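Local coordinates for interpain A (Prevotella intermedia, PDB 3BB7), which is probably a secreted cysteine protease of the peptidase C10 family, made as an inactive precursor and seen here as a proenzyme fragment, at residues L90-N101 with I113-Q123; L187-M195 with D210-F219. The protein carries 1 engineered substitution. All blocks are in the same frame, centred on the assembly; numbering follows the deposited sequence.

Interaction 1: residues L90-N101 with I113-Q123. Engineered in segment 113-123: Ala116 (natural residue Cys).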
ATOM      1  N   LEU A  90       1.165  -2.838  11.529  1.00 13.83           N
ATOM      2  CA  LEU A  90       0.033  -3.692  11.170  1.00 14.35           C
ATOM      3  C   LEU A  90       0.303  -5.170  11.500  1.00 14.00           C
ATOM      4  O   LEU A  90       1.466  -5.631  11.496  1.00 15.86           O
ATOM      5  CB  LEU A  90      -0.223  -3.579   9.663  1.00 14.29           C
ATOM      6  CG  LEU A  90      -1.136  -2.492   9.098  1.00 17.53           C
ATOM      7  CD1 LEU A  90      -1.208  -1.134   9.779  1.00 20.44           C
ATOM      8  CD2 LEU A  90      -0.912  -2.397   7.575  1.00 15.50           C
ATOM      9  N   THR A  91      -0.776  -5.928  11.752  1.00 13.34           N
ATOM     10  CA  THR A  91      -0.646  -7.387  11.956  1.00 13.25           C
ATOM     11  C   THR A  91      -1.330  -8.192  10.844  1.00 12.72           C
ATOM     12  O   THR A  91      -1.249  -9.425  10.814  1.00 13.27           O
ATOM     13  CB  THR A  91      -1.254  -7.790  13.310  1.00 13.64           C
ATOM     14  OG1 THR A  91      -2.604  -7.315  13.395  1.00 16.31           O
ATOM     15  CG2 THR A  91      -0.411  -7.159  14.454  1.00 17.54           C
ATOM     16  N   THR A  92      -2.012  -7.489   9.938  1.00 10.67           N
ATOM     17  CA  THR A  92      -2.779  -8.149   8.903  1.00 10.87           C
ATOM     18  C   THR A  92      -1.915  -8.397   7.659  1.00 10.75           C
ATOM     19  O   THR A  92      -0.923  -7.699   7.412  1.00 11.67           O
ATOM     20  CB  THR A  92      -3.982  -7.292   8.493  1.00 11.12           C
ATOM     21  OG1 THR A  92      -3.541  -5.952   8.201  1.00 11.00           O
ATOM     22  CG2 THR A  92      -5.012  -7.261   9.592  1.00 12.05           C
ATOM     23  N   THR A  93      -2.303  -9.401   6.878  1.00 11.99           N
ATOM     24  CA  THR A  93      -1.671  -9.670   5.607  1.00 11.58           C
ATOM     25  C   THR A  93      -2.748  -9.819   4.540  1.00 11.17           C
ATOM     26  O   THR A  93      -2.909 -10.866   3.922  1.00 11.59           O
ATOM     27  CB  THR A  93      -0.766 -10.925   5.664  1.00 11.51           C
ATOM     28  OG1 THR A  93      -1.465 -11.996   6.304  1.00 12.78           O
ATOM     29  CG2 THR A  93       0.509 -10.610   6.427  1.00 14.03           C
ATOM     30  N   TRP A  94      -3.498  -8.746   4.331  1.00 11.07           N
ATOM     31  CA  TRP A  94      -4.664  -8.835   3.460  1.00 10.63           C
ATOM     32  C   TRP A  94      -4.339  -8.721   1.977  1.00 10.35           C
ATOM     33  O   TRP A  94      -3.198  -8.402   1.611  1.00 10.39           O
ATOM     34  CB  TRP A  94      -5.705  -7.796   3.906  1.00  9.50           C
ATOM     35  CG  TRP A  94      -6.278  -8.121   5.277  1.00  9.65           C
ATOM     36  CD1 TRP A  94      -6.075  -9.267   6.005  1.00  9.84           C
ATOM     37  CD2 TRP A  94      -7.185  -7.322   6.036  1.00  8.67           C
ATOM     38  NE1 TRP A  94      -6.813  -9.237   7.173  1.00  9.84           N
ATOM     39  CE2 TRP A  94      -7.481  -8.043   7.230  1.00  9.55           C
ATOM     40  CE3 TRP A  94      -7.743  -6.035   5.863  1.00  8.52           C
ATOM     41  CZ2 TRP A  94      -8.308  -7.533   8.232  1.00  9.68           C
ATOM     42  CZ3 TRP A  94      -8.594  -5.535   6.846  1.00  9.36           C
ATOM     43  CH2 TRP A  94      -8.859  -6.284   8.025  1.00  9.93           C
ATOM     44  N   GLY A  95      -5.317  -9.031   1.128  1.00 10.30           N
ATOM     45  CA  GLY A  95      -5.117  -9.032  -0.302  1.00 10.97           C
ATOM     46  C   GLY A  95      -6.373  -8.554  -1.014  1.00 10.25           C
ATOM     47  O   GLY A  95      -7.196  -7.823  -0.414  1.00 10.86           O
ATOM     48  N   GLN A  96      -6.535  -8.947  -2.281  1.00  9.82           N
ATOM     49  CA  GLN A  96      -7.599  -8.387  -3.117  1.00 10.31           C
ATOM     50  C   GLN A  96      -8.590  -9.427  -3.638  1.00 10.47           C
ATOM     51  O   GLN A  96      -9.612  -9.054  -4.244  1.00 10.74           O
ATOM     52  CB  GLN A  96      -6.998  -7.682  -4.336  1.00 10.31           C
ATOM     53  CG  GLN A  96      -6.144  -6.466  -4.020  1.00 10.87           C
ATOM     54  CD  GLN A  96      -5.858  -5.653  -5.267  1.00 11.19           C
ATOM     55  OE1 GLN A  96      -6.735  -5.477  -6.117  1.00 11.00           O
ATOM     56  NE2 GLN A  96      -4.621  -5.126  -5.374  1.00 11.10           N
ATOM     57  N   GLN A  97      -8.300 -10.711  -3.441  1.00 10.69           N
ATOM     58  CA  GLN A  97      -9.188 -11.776  -3.930  1.00 12.22           C
ATOM     59  C   GLN A  97      -9.965 -12.460  -2.794  1.00 12.44           C
ATOM     60  O   GLN A  97     -10.328 -11.778  -1.821  1.00 11.85           O
ATOM     61  CB  GLN A  97      -8.451 -12.714  -4.892  1.00 12.60           C
ATOM     62  CG  GLN A  97      -7.926 -11.932  -6.081  1.00 14.71           C
ATOM     63  CD  GLN A  97      -7.369 -12.790  -7.154  1.00 17.23           C
ATOM     64  OE1 GLN A  97      -6.196 -13.157  -7.116  1.00 20.99           O
ATOM     65  NE2 GLN A  97      -8.202 -13.120  -8.129  1.00 17.98           N
ATOM     66  N   MET A  98     -10.304 -13.745  -2.899  1.00 12.90           N
ATOM     67  CA  MET A  98     -11.165 -14.311  -1.851  1.00 14.22           C
ATOM     68  C   MET A  98     -10.447 -14.423  -0.506  1.00 13.49           C
ATOM     69  O   MET A  98      -9.274 -14.772  -0.472  1.00 14.97           O
ATOM     70  CB  MET A  98     -11.768 -15.654  -2.290  1.00 15.67           C
ATOM     71  CG  MET A  98     -12.830 -15.462  -3.357  1.00 18.35           C
ATOM     72  SD  MET A  98     -14.363 -14.698  -2.743  1.00 21.18           S
ATOM     73  CE  MET A  98     -14.952 -15.981  -1.621  1.00 23.80           C
ATOM     74  N   PRO A  99     -11.145 -14.139   0.597  1.00 13.27           N
ATOM     75  CA  PRO A  99     -12.541 -13.723   0.706  1.00 12.55           C
ATOM     76  C   PRO A  99     -12.760 -12.209   0.691  1.00 10.73           C
ATOM     77  O   PRO A  99     -13.909 -11.748   0.834  1.00 10.96           O
ATOM     78  CB  PRO A  99     -12.940 -14.259   2.081  1.00 12.27           C
ATOM     79  CG  PRO A  99     -11.643 -14.108   2.882  1.00 13.53           C
ATOM     80  CD  PRO A  99     -10.522 -14.338   1.922  1.00 13.98           C
ATOM     81  N   TYR A 100     -11.682 -11.440   0.528  1.00 10.25           N
ATOM     82  CA  TYR A 100     -11.764  -9.979   0.567  1.00 10.31           C
ATOM     83  C   TYR A 100     -12.772  -9.433  -0.417  1.00 10.56           C
ATOM     84  O   TYR A 100     -13.419  -8.415  -0.125  1.00 10.41           O
ATOM     85  CB  TYR A 100     -10.383  -9.395   0.278  1.00  9.88           C
ATOM     86  CG  TYR A 100      -9.303 -10.046   1.147  1.00 10.11           C
ATOM     87  CD1 TYR A 100      -8.372 -10.951   0.604  1.00 11.64           C
ATOM     88  CD2 TYR A 100      -9.247  -9.798   2.536  1.00 10.36           C
ATOM     89  CE1 TYR A 100      -7.398 -11.579   1.431  1.00 10.08           C
ATOM     90  CE2 TYR A 100      -8.272 -10.399   3.334  1.00 10.81           C
ATOM     91  CZ  TYR A 100      -7.379 -11.299   2.784  1.00  9.23           C
ATOM     92  OH  TYR A 100      -6.442 -11.833   3.641  1.00 11.58           O
ATOM     93  N   ASN A 101     -12.871 -10.094  -1.583  1.00 10.41           N
ATOM     94  CA  ASN A 101     -13.770  -9.639  -2.650  1.00 10.56           C
ATOM     95  C   ASN A 101     -15.105 -10.376  -2.694  1.00 11.02           C
ATOM     96  O   ASN A 101     -15.820 -10.280  -3.705  1.00 10.98           O
ATOM     97  CB  ASN A 101     -13.074  -9.755  -4.022  1.00 10.62           C
ATOM     98  CG  ASN A 101     -12.829 -11.218  -4.439  1.00 11.13           C
ATOM     99  OD1 ASN A 101     -12.920 -12.118  -3.605  1.00 12.14           O
ATOM    100  ND2 ASN A 101     -12.534 -11.450  -5.738  1.00 10.69           N
ATOM    101  N   ILE A 113     -12.031  -7.777  -8.238  1.00  9.16           N
ATOM    102  CA  ILE A 113     -11.105  -7.733  -7.101  1.00 10.13           C
ATOM    103  C   ILE A 113     -11.151  -6.415  -6.366  1.00  9.47           C
ATOM    104  O   ILE A 113     -11.718  -5.438  -6.862  1.00  9.41           O
ATOM    105  CB  ILE A 113      -9.669  -8.175  -7.545  1.00  9.36           C
ATOM    106  CG1 ILE A 113      -8.955  -7.112  -8.418  1.00 10.94           C
ATOM    107  CG2 ILE A 113      -9.749  -9.537  -8.257  1.00 12.02           C
ATOM    108  CD1 ILE A 113      -7.500  -7.444  -8.795  1.00 11.62           C
ATOM    109  N   THR A 114     -10.634  -6.380  -5.130  1.00  8.45           N
ATOM    110  CA  THR A 114     -10.986  -5.234  -4.305  1.00  9.60           C
ATOM    111  C   THR A 114     -10.342  -3.910  -4.716  1.00  9.45           C
ATOM    112  O   THR A 114     -10.886  -2.825  -4.419  1.00  9.95           O
ATOM    113  CB  THR A 114     -10.603  -5.465  -2.837  1.00  9.47           C
ATOM    114  OG1 THR A 114      -9.191  -5.703  -2.779  1.00 10.14           O
ATOM    115  CG2 THR A 114     -11.398  -6.619  -2.257  1.00 10.17           C
ATOM    116  N   GLY A 115      -9.174  -3.993  -5.328  1.00  9.88           N
ATOM    117  CA  GLY A 115      -8.373  -2.788  -5.667  1.00 10.31           C
ATOM    118  C   GLY A 115      -7.337  -2.538  -4.574  1.00  9.11           C
ATOM    119  O   GLY A 115      -7.635  -2.646  -3.371  1.00 10.19           O
ATOM    120  N   ALA A 116      -6.121  -2.184  -4.971  1.00  9.62           N
ATOM    121  CA  ALA A 116      -5.040  -1.963  -4.001  1.00  9.88           C
ATOM    122  C   ALA A 116      -5.361  -0.848  -3.038  1.00  9.84           C
ATOM    123  O   ALA A 116      -4.974  -0.894  -1.861  1.00  9.80           O
ATOM    124  CB  ALA A 116      -3.741  -1.642  -4.725  1.00 10.78           C
ATOM    125  N   VAL A 117      -6.063   0.181  -3.517  1.00  9.69           N
ATOM    126  CA  VAL A 117      -6.415   1.307  -2.628  1.00 10.35           C
ATOM    127  C   VAL A 117      -7.364   0.831  -1.546  1.00  9.30           C
ATOM    128  O   VAL A 117      -7.221   1.210  -0.383  1.00 10.50           O
ATOM    129  CB  VAL A 117      -7.023   2.500  -3.435  1.00  9.97           C
ATOM    130  CG1 VAL A 117      -7.609   3.559  -2.523  1.00 12.29           C
ATOM    131  CG2 VAL A 117      -5.920   3.101  -4.322  1.00 11.45           C
ATOM    132  N   ALA A 118      -8.330  -0.016  -1.915  1.00 10.08           N
ATOM    133  CA  ALA A 118      -9.263  -0.527  -0.906  1.00  9.29           C
ATOM    134  C   ALA A 118      -8.556  -1.420   0.094  1.00  9.55           C
ATOM    135  O   ALA A 118      -8.802  -1.316   1.294  1.00 10.25           O
ATOM    136  CB  ALA A 118     -10.404  -1.247  -1.553  1.00  8.85           C
ATOM    137  N   THR A 119      -7.643  -2.279  -0.363  1.00  9.15           N
ATOM    138  CA  THR A 119      -6.946  -3.183   0.544  1.00 10.22           C
ATOM    139  C   THR A 119      -6.047  -2.394   1.523  1.00  9.97           C
ATOM    140  O   THR A 119      -6.000  -2.705   2.743  1.00  9.93           O
ATOM    141  CB  THR A 119      -6.167  -4.210  -0.275  1.00 10.18           C
ATOM    142  OG1 THR A 119      -7.112  -5.034  -0.971  1.00 10.90           O
ATOM    143  CG2 THR A 119      -5.268  -5.069   0.593  1.00 10.82           C
ATOM    144  N   ALA A 120      -5.334  -1.390   1.007  1.00  9.71           N
ATOM    145  CA  ALA A 120      -4.495  -0.570   1.881  1.00  9.63           C
ATOM    146  C   ALA A 120      -5.366   0.201   2.895  1.00 10.43           C
ATOM    147  O   ALA A 120      -5.090   0.178   4.092  1.00 10.65           O
ATOM    148  CB  ALA A 120      -3.665   0.404   1.038  1.00  9.91           C
ATOM    149  N   THR A 121      -6.448   0.839   2.432  1.00  9.77           N
ATOM    150  CA  THR A 121      -7.327   1.588   3.328  1.00 10.88           C
ATOM    151  C   THR A 121      -7.949   0.668   4.377  1.00 10.03           C
ATOM    152  O   THR A 121      -7.971   0.998   5.562  1.00  9.95           O
ATOM    153  CB  THR A 121      -8.412   2.287   2.490  1.00 10.45           C
ATOM    154  OG1 THR A 121      -7.776   3.167   1.550  1.00 10.36           O
ATOM    155  CG2 THR A 121      -9.330   3.107   3.374  1.00 10.42           C
ATOM    156  N   ALA A 122      -8.421  -0.509   3.968  1.00  9.49           N
ATOM    157  CA  ALA A 122      -9.045  -1.427   4.939  1.00  9.08           C
ATOM    158  C   ALA A 122      -8.036  -1.821   6.032  1.00  8.81           C
ATOM    159  O   ALA A 122      -8.397  -1.896   7.213  1.00  9.66           O
ATOM    160  CB  ALA A 122      -9.609  -2.646   4.202  1.00  9.14           C
ATOM    161  N   GLN A 123      -6.783  -2.060   5.644  1.00  9.70           N
ATOM    162  CA  GLN A 123      -5.801  -2.472   6.657  1.00  9.39           C
ATOM    163  C   GLN A 123      -5.509  -1.327   7.631  1.00  9.25           C
ATOM    164  O   GLN A 123      -5.328  -1.558   8.831  1.00  9.05           O
ATOM    165  CB  GLN A 123      -4.526  -2.999   6.034  1.00  9.35           C
ATOM    166  CG  GLN A 123      -4.727  -4.314   5.284  1.00 10.18           C
ATOM    167  CD  GLN A 123      -3.419  -4.974   4.879  1.00  9.64           C
ATOM    168  OE1 GLN A 123      -2.970  -5.946   5.509  1.00 10.55           O
ATOM    169  NE2 GLN A 123      -2.801  -4.454   3.825  1.00 11.06           N
TER
HETATM  170  O   HOH W   1      -4.819  -4.067   9.816  1.00  7.33           O
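Gln123 OE1 is gripped by two donors from opposite faces of its amide plane: Thr92 OG1 at 2.8 Å, and Trp94 N at 3.1 Å with a nearly straight N-H. This is the papain-like (clan CA) arrangement, in which a loop runs along the helix that starts at the nucleophile position; here 116-123 begins that helix, and Ala116 is an engineered replacement for the predicted nucleophilic Cys. The other end of the Gln123 amide is tied too, NE2 bonding Asn283, so the group is fixed in rotation. A water donating to both Thr92 OG1 and Gln123 O adds a bridge. Alongside the same side chain, Trp94 runs in the opposite direction, its ring 22° from the amide plane and CE3 3.5 Å from Gln123 CG, while its NE1 bonds the carbonyl of Lys167. One turn back, Thr119 OG1 donates to Gly95 O from above the carbonyl plane, at 2.8 Å. At the helix start, Thr114 N donates to Gln96 O at 3.0 Å. Gln96 itself, CG anti to its carbonyl carbon (chi1 -64°) and extended beyond, carries its amide to the N-terminal end of the helix: OE1 takes a weak bond from Gly115 N, the N-cap residue, and NE2 lies near the engineered Ala116. This placement resembles the oxyanion-hole glutamine of papain-like proteases, and Gln96 may play that part. Next to Gln96, Gln97 CG packs 3.7 Å from CG2 of Ile113, the residue before Thr114.

Interaction 2: residues L187-M195 with D210-F219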
ATOM      1  N   LEU A 187     -15.348  -3.789   0.533  1.00  9.58           N
ATOM      2  CA  LEU A 187     -16.319  -3.236  -0.403  1.00 10.62           C
ATOM      3  C   LEU A 187     -16.545  -1.758  -0.075  1.00 10.21           C
ATOM      4  O   LEU A 187     -16.514  -0.900  -0.947  1.00 10.41           O
ATOM      5  CB  LEU A 187     -17.621  -4.015  -0.295  1.00 11.49           C
ATOM      6  CG  LEU A 187     -18.891  -3.321  -0.787  1.00 15.33           C
ATOM      7  CD1 LEU A 187     -18.816  -3.331  -2.242  1.00 17.57           C
ATOM      8  CD2 LEU A 187     -20.123  -4.057  -0.294  1.00 17.53           C
ATOM      9  N   HIS A 188     -16.710  -1.449   1.205  1.00  9.78           N
ATOM     10  CA  HIS A 188     -16.993  -0.069   1.591  1.00  9.25           C
ATOM     11  C   HIS A 188     -15.815   0.847   1.295  1.00  9.28           C
ATOM     12  O   HIS A 188     -16.013   1.974   0.807  1.00  9.48           O
ATOM     13  CB  HIS A 188     -17.391  -0.026   3.050  1.00  9.02           C
ATOM     14  CG  HIS A 188     -18.765  -0.550   3.296  1.00  9.41           C
ATOM     15  ND1 HIS A 188     -19.557  -0.077   4.321  1.00 11.76           N
ATOM     16  CD2 HIS A 188     -19.513  -1.465   2.621  1.00 11.21           C
ATOM     17  CE1 HIS A 188     -20.721  -0.712   4.297  1.00 12.85           C
ATOM     18  NE2 HIS A 188     -20.731  -1.537   3.262  1.00 13.30           N
ATOM     19  N   CYS A 189     -14.596   0.352   1.522  1.00  9.20           N
ATOM     20  CA  CYS A 189     -13.402   1.173   1.205  1.00  9.52           C
ATOM     21  C   CYS A 189     -13.320   1.439  -0.285  1.00 10.33           C
ATOM     22  O   CYS A 189     -12.922   2.557  -0.690  1.00 11.55           O
ATOM     23  CB  CYS A 189     -12.127   0.499   1.692  1.00  9.47           C
ATOM     24  SG  CYS A 189     -11.968   0.527   3.498  1.00 11.39           S
ATOM     25  N   GLY A 190     -13.657   0.434  -1.104  1.00  8.40           N
ATOM     26  CA  GLY A 190     -13.656   0.659  -2.565  1.00 10.17           C
ATOM     27  C   GLY A 190     -14.720   1.664  -2.997  1.00  9.49           C
ATOM     28  O   GLY A 190     -14.437   2.614  -3.758  1.00 10.16           O
ATOM     29  N   VAL A 191     -15.970   1.448  -2.581  1.00  9.43           N
ATOM     30  CA  VAL A 191     -17.055   2.354  -2.987  1.00 10.08           C
ATOM     31  C   VAL A 191     -16.743   3.791  -2.526  1.00  9.31           C
ATOM     32  O   VAL A 191     -16.925   4.757  -3.273  1.00  9.18           O
ATOM     33  CB  VAL A 191     -18.397   1.867  -2.434  1.00  9.74           C
ATOM     34  CG1 VAL A 191     -19.483   2.932  -2.638  1.00 10.54           C
ATOM     35  CG2 VAL A 191     -18.770   0.528  -3.115  1.00 11.22           C
ATOM     36  N   ALA A 192     -16.260   3.940  -1.293  1.00  8.77           N
ATOM     37  CA  ALA A 192     -15.866   5.269  -0.765  1.00 10.33           C
ATOM     38  C   ALA A 192     -14.791   5.952  -1.613  1.00  9.91           C
ATOM     39  O   ALA A 192     -14.762   7.189  -1.695  1.00 11.92           O
ATOM     40  CB  ALA A 192     -15.391   5.161   0.643  1.00 10.24           C
ATOM     41  N   SER A 193     -13.941   5.154  -2.264  1.00  9.32           N
ATOM     42  CA  SER A 193     -12.831   5.656  -3.055  1.00 10.49           C
ATOM     43  C   SER A 193     -13.175   5.798  -4.515  1.00  9.72           C
ATOM     44  O   SER A 193     -12.284   6.049  -5.339  1.00 10.45           O
ATOM     45  CB  SER A 193     -11.633   4.729  -2.891  1.00 10.70           C
ATOM     46  OG  SER A 193     -11.193   4.731  -1.528  1.00 12.78           O
ATOM     47  N   GLU A 194     -14.471   5.664  -4.848  1.00  9.69           N
ATOM     48  CA  GLU A 194     -14.926   5.721  -6.263  1.00 10.95           C
ATOM     49  C   GLU A 194     -14.194   4.703  -7.143  1.00  9.65           C
ATOM     50  O   GLU A 194     -13.805   4.995  -8.290  1.00 10.72           O
ATOM     51  CB  GLU A 194     -14.784   7.126  -6.834  1.00 10.94           C
ATOM     52  CG  GLU A 194     -15.708   7.453  -7.992  1.00 14.78           C
ATOM     53  CD  GLU A 194     -17.186   7.440  -7.622  1.00 17.20           C
ATOM     54  OE1 GLU A 194     -18.015   7.370  -8.565  1.00 21.76           O
ATOM     55  OE2 GLU A 194     -17.507   7.503  -6.417  1.00 15.89           O
ATOM     56  N   MET A 195     -14.037   3.491  -6.618  1.00  8.56           N
ATOM     57  CA  MET A 195     -13.312   2.438  -7.315  1.00  8.30           C
ATOM     58  C   MET A 195     -13.876   2.172  -8.712  1.00  9.13           C
ATOM     59  O   MET A 195     -15.104   2.143  -8.899  1.00 10.59           O
ATOM     60  CB  MET A 195     -13.387   1.142  -6.496  1.00  9.13           C
ATOM     61  CG  MET A 195     -12.422   0.009  -6.908  1.00  9.57           C
ATOM     62  SD  MET A 195     -10.662   0.443  -6.781  1.00 10.74           S
ATOM     63  CE  MET A 195     -10.458   0.519  -4.997  1.00 10.97           C
ATOM     64  N   ASP A 210      -9.798  10.691  -4.331  1.00 10.61           N
ATOM     65  CA  ASP A 210     -11.131  10.148  -4.054  1.00 10.73           C
ATOM     66  C   ASP A 210     -11.108   9.312  -2.777  1.00 10.58           C
ATOM     67  O   ASP A 210     -12.052   9.359  -1.985  1.00 10.82           O
ATOM     68  CB  ASP A 210     -11.615   9.342  -5.246  1.00 10.89           C
ATOM     69  CG  ASP A 210     -11.886  10.186  -6.465  1.00 11.82           C
ATOM     70  OD1 ASP A 210     -12.362  11.337  -6.346  1.00 15.40           O
ATOM     71  OD2 ASP A 210     -11.641   9.647  -7.573  1.00 14.28           O
ATOM     72  N   CYS A 211     -10.010   8.586  -2.546  1.00 11.04           N
ATOM     73  CA  CYS A 211      -9.847   7.858  -1.299  1.00 10.95           C
ATOM     74  C   CYS A 211      -9.957   8.829  -0.090  1.00  9.81           C
ATOM     75  O   CYS A 211     -10.771   8.601   0.823  1.00  9.55           O
ATOM     76  CB  CYS A 211      -8.512   7.117  -1.320  1.00 11.19           C
ATOM     77  SG  CYS A 211      -8.152   6.188   0.179  1.00 12.59           S
ATOM     78  N   ALA A 212      -9.214   9.943  -0.134  1.00 10.49           N
ATOM     79  CA  ALA A 212      -9.196  10.911   0.957  1.00 10.53           C
ATOM     80  C   ALA A 212     -10.607  11.521   1.131  1.00  9.85           C
ATOM     81  O   ALA A 212     -11.114  11.634   2.253  1.00  9.75           O
ATOM     82  CB  ALA A 212      -8.187  11.987   0.639  1.00 10.90           C
ATOM     83  N   ALA A 213     -11.263  11.897   0.037  1.00  9.37           N
ATOM     84  CA  ALA A 213     -12.621  12.470   0.107  1.00  9.64           C
ATOM     85  C   ALA A 213     -13.621  11.515   0.728  1.00  9.69           C
ATOM     86  O   ALA A 213     -14.450  11.924   1.544  1.00  9.41           O
ATOM     87  CB  ALA A 213     -13.077  12.940  -1.271  1.00  9.24           C
ATOM     88  N   GLY A 214     -13.519  10.239   0.375  1.00  9.15           N
ATOM     89  CA  GLY A 214     -14.461   9.254   0.862  1.00  9.97           C
ATOM     90  C   GLY A 214     -14.183   8.938   2.323  1.00  8.83           C
ATOM     91  O   GLY A 214     -15.094   8.605   3.088  1.00 10.40           O
ATOM     92  N   LEU A 215     -12.905   8.953   2.710  1.00  9.20           N
ATOM     93  CA  LEU A 215     -12.572   8.760   4.107  1.00  9.86           C
ATOM     94  C   LEU A 215     -13.173   9.887   4.971  1.00  9.85           C
ATOM     95  O   LEU A 215     -13.706   9.614   6.063  1.00 10.98           O
ATOM     96  CB  LEU A 215     -11.051   8.660   4.274  1.00 10.19           C
ATOM     97  CG  LEU A 215     -10.470   7.284   3.915  1.00 10.90           C
ATOM     98  CD1 LEU A 215      -8.939   7.382   3.716  1.00 13.05           C
ATOM     99  CD2 LEU A 215     -10.797   6.222   4.959  1.00 13.36           C
ATOM    100  N   ARG A 216     -13.128  11.139   4.493  1.00  9.06           N
ATOM    101  CA  ARG A 216     -13.798  12.253   5.213  1.00  9.58           C
ATOM    102  C   ARG A 216     -15.295  12.030   5.289  1.00  9.49           C
ATOM    103  O   ARG A 216     -15.923  12.196   6.357  1.00 12.29           O
ATOM    104  CB  ARG A 216     -13.522  13.629   4.551  1.00  9.73           C
ATOM    105  CG  ARG A 216     -12.053  14.076   4.640  1.00  8.96           C
ATOM    106  CD  ARG A 216     -11.861  15.455   4.015  1.00  8.65           C
ATOM    107  NE  ARG A 216     -11.994  15.506   2.567  1.00  9.92           N
ATOM    108  CZ  ARG A 216     -10.980  15.431   1.715  1.00 10.77           C
ATOM    109  NH1 ARG A 216      -9.751  15.209   2.158  1.00 10.80           N
ATOM    110  NH2 ARG A 216     -11.198  15.560   0.403  1.00 10.77           N
ATOM    111  N   THR A 217     -15.887  11.748   4.121  1.00  9.05           N
ATOM    112  CA  THR A 217     -17.334  11.803   3.972  1.00 10.43           C
ATOM    113  C   THR A 217     -18.074  10.592   4.491  1.00  9.92           C
ATOM    114  O   THR A 217     -19.111  10.741   5.179  1.00 11.78           O
ATOM    115  CB  THR A 217     -17.700  12.078   2.517  1.00  9.76           C
ATOM    116  OG1 THR A 217     -17.257  13.406   2.214  1.00 11.69           O
ATOM    117  CG2 THR A 217     -19.199  12.015   2.275  1.00 11.51           C
ATOM    118  N   TYR A 218     -17.598   9.399   4.121  1.00  9.95           N
ATOM    119  CA  TYR A 218     -18.311   8.162   4.427  1.00 10.84           C
ATOM    120  C   TYR A 218     -17.798   7.488   5.690  1.00 10.83           C
ATOM    121  O   TYR A 218     -18.526   6.729   6.314  1.00 11.21           O
ATOM    122  CB  TYR A 218     -18.246   7.191   3.240  1.00 10.64           C
ATOM    123  CG  TYR A 218     -18.837   7.790   1.995  1.00  9.17           C
ATOM    124  CD1 TYR A 218     -18.058   8.041   0.879  1.00 11.03           C
ATOM    125  CD2 TYR A 218     -20.196   8.102   1.934  1.00  8.91           C
ATOM    126  CE1 TYR A 218     -18.581   8.611  -0.257  1.00 11.96           C
ATOM    127  CE2 TYR A 218     -20.760   8.627   0.775  1.00  9.73           C
ATOM    128  CZ  TYR A 218     -19.944   8.914  -0.314  1.00 11.06           C
ATOM    129  OH  TYR A 218     -20.473   9.485  -1.452  1.00 13.70           O
ATOM    130  N   PHE A 219     -16.556   7.771   6.085  1.00 10.73           N
ATOM    131  CA  PHE A 219     -16.017   7.155   7.293  1.00 11.03           C
ATOM    132  C   PHE A 219     -15.810   8.122   8.448  1.00 12.10           C
ATOM    133  O   PHE A 219     -15.509   7.694   9.575  1.00 13.64           O
ATOM    134  CB  PHE A 219     -14.723   6.400   7.009  1.00 10.88           C
ATOM    135  CG  PHE A 219     -14.914   5.152   6.180  1.00  9.93           C
ATOM    136  CD1 PHE A 219     -14.630   5.155   4.822  1.00 12.77           C
ATOM    137  CD2 PHE A 219     -15.325   3.952   6.770  1.00 11.38           C
ATOM    138  CE1 PHE A 219     -14.769   3.985   4.040  1.00 13.45           C
ATOM    139  CE2 PHE A 219     -15.452   2.773   6.012  1.00 12.18           C
ATOM    140  CZ  PHE A 219     -15.167   2.781   4.643  1.00 10.94           C
TER
HETATM  141  O   HOH W   2     -11.150   7.019  -7.713  1.00  9.20           O
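The segments of helices 187-192 and 210-218 cross at 114°, their axes 9.0 Å apart at closest, and the backbones come nearest where the first helix ends: Ser193 CA lies 4.1 Å from Cys211 CA. Gly214 is what permits this approach, because a side chain there would run into Ala192 O; instead its CA makes a CA-H...O contact of 3.3 Å to that oxygen. Ala192 CB touches two aromatic rings, 3.6 Å from Phe219 CE1 and 3.9 Å from Tyr218 CD1. The Phe219 ring presents its edge to Cys189 N, and Cys189 SG sits obliquely to it, 5.0 Å from the ring centroid. Ser193 turns OG back on its own helix, with chi1 -63° aiming it at Cys189 O in a nearly linear approach to the carbonyl, while the same OG packs against Cys211 CA and CB. A water lies 2.8 Å from Ser193 O and 2.7 Å from Asp210 OD2 and can bridge them, with other acceptors in reach. Phe156 extends the aromatic cluster, stacking on Tyr218 and meeting Phe219 edge-to-face. Glu194, at positive phi, is the C-prime residue of a Schellman motif, closed by Met195 N to Gly190 O and Glu194 N to Val191 O, that ends the helix.

Helix 116-128 joins the two contacts. In interaction 1 one of its sides meets the 90-101 loop; Val117 and Thr121, which take no part there, turn to the helices of interaction 2, and the centres of the two contacts are about 14 Å apart. Thr121 OG1 packs 3.3 Å from Cys211 SG, and Thr121 CG2 3.7 Å from Cys189 SG, so this one residue touches both helices. Met195 CE reaches Thr114 O at 3.4 Å. The predicted nucleophile position, Ala116 here, lies in interaction 1, its side chain about 6 Å from that of the predicted proton acceptor His267, whereas the Cys211 side chain stands about 10 Å from that of Ala116.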